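Local atomic coordinates of PaxB (Photorhabdus luminescens, PDB entry 6EK4), a protein that probably acts as one component of a two-component alpha-helical pore-forming toxin that perforates target-cell membranes. Residues A60-V71 with V122-M133. Numbering follows the deposited sequence.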
loop_
_atom_site.group_PDB
_atom_site.type_symbol
_atom_site.label_atom_id
_atom_site.label_comp_id
_atom_site.label_asym_id
_atom_site.label_seq_id
_atom_site.Cartn_x
_atom_site.Cartn_y
_atom_site.Cartn_z
ATOM N N ALA A 60 7.854 -14.084 -16.695
ATOM C CA ALA A 60 7.276 -14.503 -17.969
ATOM C C ALA A 60 7.291 -13.364 -18.984
ATOM O O ALA A 60 7.585 -13.578 -20.162
ATOM C CB ALA A 60 5.856 -15.009 -17.764
ATOM N N ALA A 61 6.975 -12.157 -18.521
ATOM C CA ALA A 61 6.980 -10.971 -19.376
ATOM C C ALA A 61 8.385 -10.649 -19.889
ATOM O O ALA A 61 8.559 -10.337 -21.068
ATOM C CB ALA A 61 6.407 -9.778 -18.626
ATOM N N ARG A 62 9.376 -10.731 -19.002
ATOM C CA ARG A 62 10.772 -10.461 -19.368
ATOM C C ARG A 62 11.339 -11.486 -20.354
ATOM O O ARG A 62 12.123 -11.130 -21.232
ATOM C CB ARG A 62 11.660 -10.419 -18.122
ATOM C CG ARG A 62 11.459 -9.193 -17.250
ATOM C CD ARG A 62 12.183 -9.347 -15.921
ATOM N NE ARG A 62 11.922 -8.229 -15.015
ATOM C CZ ARG A 62 12.499 -7.029 -15.093
ATOM N NH1 ARG A 62 13.389 -6.753 -16.045
ATOM N NH2 ARG A 62 12.180 -6.090 -14.207
ATOM N N ALA A 63 10.947 -12.747 -20.198
ATOM C CA ALA A 63 11.461 -13.835 -21.032
ATOM C C ALA A 63 10.783 -13.895 -22.397
ATOM O O ALA A 63 11.385 -14.352 -23.369
ATOM C CB ALA A 63 11.299 -15.166 -20.315
ATOM N N SER A 64 9.533 -13.441 -22.466
ATOM C CA SER A 64 8.758 -13.486 -23.706
ATOM C C SER A 64 9.378 -12.645 -24.821
ATOM O O SER A 64 9.342 -13.036 -25.986
ATOM C CB SER A 64 7.325 -13.015 -23.455
ATOM O OG SER A 64 7.301 -11.661 -23.038
ATOM N N VAL A 65 9.945 -11.497 -24.457
ATOM C CA VAL A 65 10.492 -10.557 -25.442
ATOM C C VAL A 65 11.668 -11.152 -26.241
ATOM O O VAL A 65 11.599 -11.204 -27.469
ATOM C CB VAL A 65 10.869 -9.199 -24.795
ATOM C CG1 VAL A 65 11.547 -8.280 -25.806
ATOM C CG2 VAL A 65 9.631 -8.527 -24.220
ATOM N N PRO A 66 12.739 -11.608 -25.558
ATOM C CA PRO A 66 13.851 -12.227 -26.289
ATOM C C PRO A 66 13.513 -13.589 -26.901
ATOM O O PRO A 66 14.185 -14.019 -27.839
ATOM C CB PRO A 66 14.935 -12.380 -25.217
ATOM C CG PRO A 66 14.185 -12.465 -23.940
ATOM C CD PRO A 66 13.018 -11.541 -24.113
ATOM N N GLN A 67 12.491 -14.258 -26.371
ATOM C CA GLN A 67 12.024 -15.530 -26.923
ATOM C C GLN A 67 11.353 -15.317 -28.279
ATOM O O GLN A 67 11.690 -15.988 -29.256
ATOM C CB GLN A 67 11.051 -16.213 -25.954
ATOM C CG GLN A 67 10.450 -17.525 -26.449
ATOM C CD GLN A 67 11.492 -18.587 -26.753
ATOM O OE1 GLN A 67 12.566 -18.616 -26.150
ATOM N NE2 GLN A 67 11.175 -19.475 -27.689
ATOM N N LEU A 68 10.403 -14.386 -28.326
ATOM C CA LEU A 68 9.672 -14.085 -29.558
ATOM C C LEU A 68 10.545 -13.381 -30.598
ATOM O O LEU A 68 10.338 -13.558 -31.799
ATOM C CB LEU A 68 8.430 -13.242 -29.256
ATOM C CG LEU A 68 7.336 -13.950 -28.453
ATOM C CD1 LEU A 68 6.254 -12.962 -28.044
ATOM C CD2 LEU A 68 6.737 -15.109 -29.238
ATOM N N GLN A 69 11.511 -12.586 -30.141
ATOM C CA GLN A 69 12.480 -11.967 -31.047
ATOM C C GLN A 69 13.275 -13.036 -31.791
ATOM O O GLN A 69 13.415 -12.968 -33.009
ATOM C CB GLN A 69 13.431 -11.030 -30.297
ATOM C CG GLN A 69 12.879 -9.628 -30.087
ATOM C CD GLN A 69 13.895 -8.669 -29.491
ATOM O OE1 GLN A 69 13.802 -7.457 -29.680
ATOM N NE2 GLN A 69 14.871 -9.207 -28.764
ATOM N N THR A 70 13.777 -14.025 -31.055
ATOM C CA THR A 70 14.516 -15.139 -31.653
ATOM C C THR A 70 13.691 -15.860 -32.720
ATOM O O THR A 70 14.194 -16.153 -33.801
ATOM C CB THR A 70 14.951 -16.169 -30.588
ATOM O OG1 THR A 70 15.749 -15.523 -29.587
ATOM C CG2 THR A 70 15.757 -17.304 -31.221
ATOM N N VAL A 71 12.425 -16.129 -32.410
ATOM C CA VAL A 71 11.538 -16.863 -33.315
ATOM C C VAL A 71 11.245 -16.069 -34.594
ATOM O O VAL A 71 11.364 -16.602 -35.699
ATOM C CB VAL A 71 10.211 -17.246 -32.611
ATOM C CG1 VAL A 71 9.206 -17.818 -33.600
ATOM C CG2 VAL A 71 10.470 -18.246 -31.492
ATOM N N VAL A 122 5.831 -19.970 -35.745
ATOM C CA VAL A 122 5.934 -18.732 -34.960
ATOM C C VAL A 122 4.589 -18.379 -34.315
ATOM O O VAL A 122 4.553 -17.758 -33.252
ATOM C CB VAL A 122 6.463 -17.534 -35.792
ATOM C CG1 VAL A 122 7.725 -17.918 -36.558
ATOM C CG2 VAL A 122 5.400 -17.004 -36.744
ATOM N N ILE A 123 3.494 -18.776 -34.962
ATOM C CA ILE A 123 2.152 -18.599 -34.403
ATOM C C ILE A 123 1.981 -19.459 -33.150
ATOM O O ILE A 123 1.390 -19.012 -32.165
ATOM C CB ILE A 123 1.055 -18.918 -35.448
ATOM C CG1 ILE A 123 1.014 -17.818 -36.514
ATOM C CG2 ILE A 123 -0.317 -19.040 -34.794
ATOM C CD1 ILE A 123 0.311 -18.219 -37.794
ATOM N N ARG A 124 2.503 -20.683 -33.185
ATOM C CA ARG A 124 2.481 -21.558 -32.009
ATOM C C ARG A 124 3.330 -20.995 -30.868
ATOM O O ARG A 124 2.983 -21.161 -29.698
ATOM C CB ARG A 124 2.947 -22.975 -32.361
ATOM C CG ARG A 124 1.914 -23.789 -33.125
ATOM C CD ARG A 124 2.245 -25.272 -33.100
ATOM N NE ARG A 124 3.568 -25.551 -33.660
ATOM C CZ ARG A 124 3.853 -25.618 -34.961
ATOM N NH1 ARG A 124 2.914 -25.422 -35.883
ATOM N NH2 ARG A 124 5.099 -25.881 -35.346
ATOM N N SER A 125 4.434 -20.333 -31.210
ATOM C CA SER A 125 5.273 -19.664 -30.212
ATOM C C SER A 125 4.559 -18.467 -29.584
ATOM O O SER A 125 4.647 -18.259 -28.375
ATOM C CB SER A 125 6.601 -19.212 -30.824
ATOM O OG SER A 125 7.436 -20.323 -31.092
ATOM N N LEU A 126 3.861 -17.686 -30.406
ATOM C CA LEU A 126 3.095 -16.538 -29.914
ATOM C C LEU A 126 1.920 -16.981 -29.040
ATOM O O LEU A 126 1.646 -16.369 -28.005
ATOM C CB LEU A 126 2.588 -15.681 -31.081
ATOM C CG LEU A 126 3.646 -14.839 -31.802
ATOM C CD1 LEU A 126 3.174 -14.449 -33.195
ATOM C CD2 LEU A 126 3.999 -13.601 -30.990
ATOM N N ARG A 127 1.234 -18.042 -29.461
ATOM C CA ARG A 127 0.128 -18.611 -28.686
ATOM C C ARG A 127 0.614 -19.200 -27.360
ATOM O O ARG A 127 -0.072 -19.100 -26.340
ATOM C CB ARG A 127 -0.601 -19.684 -29.501
ATOM C CG ARG A 127 -1.431 -19.127 -30.647
ATOM C CD ARG A 127 -2.795 -18.648 -30.171
ATOM N NE ARG A 127 -3.407 -17.694 -31.095
ATOM C CZ ARG A 127 -3.974 -18.006 -32.261
ATOM N NH1 ARG A 127 -4.019 -19.266 -32.690
ATOM N NH2 ARG A 127 -4.500 -17.043 -33.011
ATOM N N LYS A 128 1.796 -19.813 -27.385
ATOM C CA LYS A 128 2.421 -20.370 -26.185
ATOM C C LYS A 128 2.702 -19.286 -25.139
ATOM O O LYS A 128 2.524 -19.515 -23.942
ATOM C CB LYS A 128 3.713 -21.115 -26.565
ATOM C CG LYS A 128 4.519 -21.671 -25.397
ATOM C CD LYS A 128 5.688 -20.767 -25.033
ATOM C CE LYS A 128 6.315 -21.170 -23.706
ATOM N NZ LYS A 128 6.853 -22.560 -23.732
ATOM N N GLU A 129 3.135 -18.112 -25.595
ATOM C CA GLU A 129 3.394 -16.975 -24.707
ATOM C C GLU A 129 2.103 -16.322 -24.221
ATOM O O GLU A 129 2.043 -15.825 -23.096
ATOM C CB GLU A 129 4.268 -15.929 -25.405
ATOM C CG GLU A 129 5.675 -16.408 -25.735
ATOM C CD GLU A 129 6.488 -16.775 -24.506
ATOM O OE1 GLU A 129 6.366 -16.082 -23.474
ATOM O OE2 GLU A 129 7.254 -17.758 -24.574
ATOM N N ALA A 130 1.078 -16.314 -25.069
ATOM C CA ALA A 130 -0.227 -15.766 -24.700
ATOM C C ALA A 130 -0.896 -16.627 -23.631
ATOM O O ALA A 130 -1.399 -16.108 -22.636
ATOM C CB ALA A 130 -1.123 -15.655 -25.924
ATOM N N ASN A 131 -0.893 -17.941 -23.845
ATOM C CA ASN A 131 -1.464 -18.888 -22.883
ATOM C C ASN A 131 -0.704 -18.896 -21.558
ATOM O O ASN A 131 -1.303 -19.073 -20.497
ATOM C CB ASN A 131 -1.491 -20.304 -23.471
ATOM C CG ASN A 131 -2.426 -20.428 -24.661
ATOM O OD1 ASN A 131 -3.011 -19.445 -25.118
ATOM N ND2 ASN A 131 -2.570 -21.645 -25.172
ATOM N N LEU A 132 0.614 -18.711 -21.631
ATOM C CA LEU A 132 1.456 -18.621 -20.439
ATOM C C LEU A 132 1.134 -17.362 -19.637
ATOM O O LEU A 132 0.921 -17.432 -18.428
ATOM C CB LEU A 132 2.939 -18.638 -20.829
ATOM C CG LEU A 132 3.979 -18.451 -19.717
ATOM C CD1 LEU A 132 3.720 -19.382 -18.541
ATOM C CD2 LEU A 132 5.380 -18.664 -20.269
ATOM N N MET A 133 1.092 -16.217 -20.315
ATOM C CA MET A 133 0.771 -14.944 -19.664
ATOM C C MET A 133 -0.651 -14.949 -19.099
ATOM O O MET A 133 -0.914 -14.317 -18.076
ATOM C CB MET A 133 0.952 -13.775 -20.644
ATOM C CG MET A 133 0.734 -12.388 -20.047
ATOM S SD MET A 133 1.741 -12.026 -18.590
ATOM C CE MET A 133 3.382 -11.972 -19.301
HETATM O O HOH W 1 7.530 -16.371 -20.793
#
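The carbonyl oxygen of A60 takes the amide hydrogen of S64 one turn on and also has a water within hydrogen-bonding distance, whose oxygen lies 2.9 Å from A60 O and 2.9 Å from E129 OE1. This water can link the carboxylate of the facing helix to the backbone; no direct hydrogen bond joins the two segments. E129 is the knob of the interface: its side chain enters a hole formed by A60, S64, Q67 and L68. With CG anti to its own carbonyl carbon (chi1 -65°) and a second bend at chi2, the carboxylate is turned toward S64 and Q67, while CG packs against L68, the two side chains sliding past each other in opposite directions. Small A60 and S64 suit this place because they admit a long side chain. S64 OG donates to A61 O at 2.7 Å from above the carbonyl plane, which satisfies the hydroxyl within its own helix, while CB faces E129 OE1. Q67 borders the hole, its CG 3.7 Å from E129 OE2.

Leucines and valines pack on one side of this polar centre. The two CD2 methyls of L68 and L126 meet at 3.6 Å, their chains crossing obliquely, and L68 also touches W309 of helix 247-321. V71 straddles the next turn, CG1 against V122 and CG2 against S125. Toward A60, the flexible M133 bends at chi2 and chi3, bringing CE within 3.8 Å of A61 CB; the short alanine lets the thioether methyl come close to the backbone. The axes of 60-71 and 122-133 approach to 10.2 Å with N-to-C directions 171° apart, so these parts of helices 42-73 and 101-141 pack with knob-into-hole contact, as antiparallel neighbours in the long helical bundle of this alpha-helical toxin subunit.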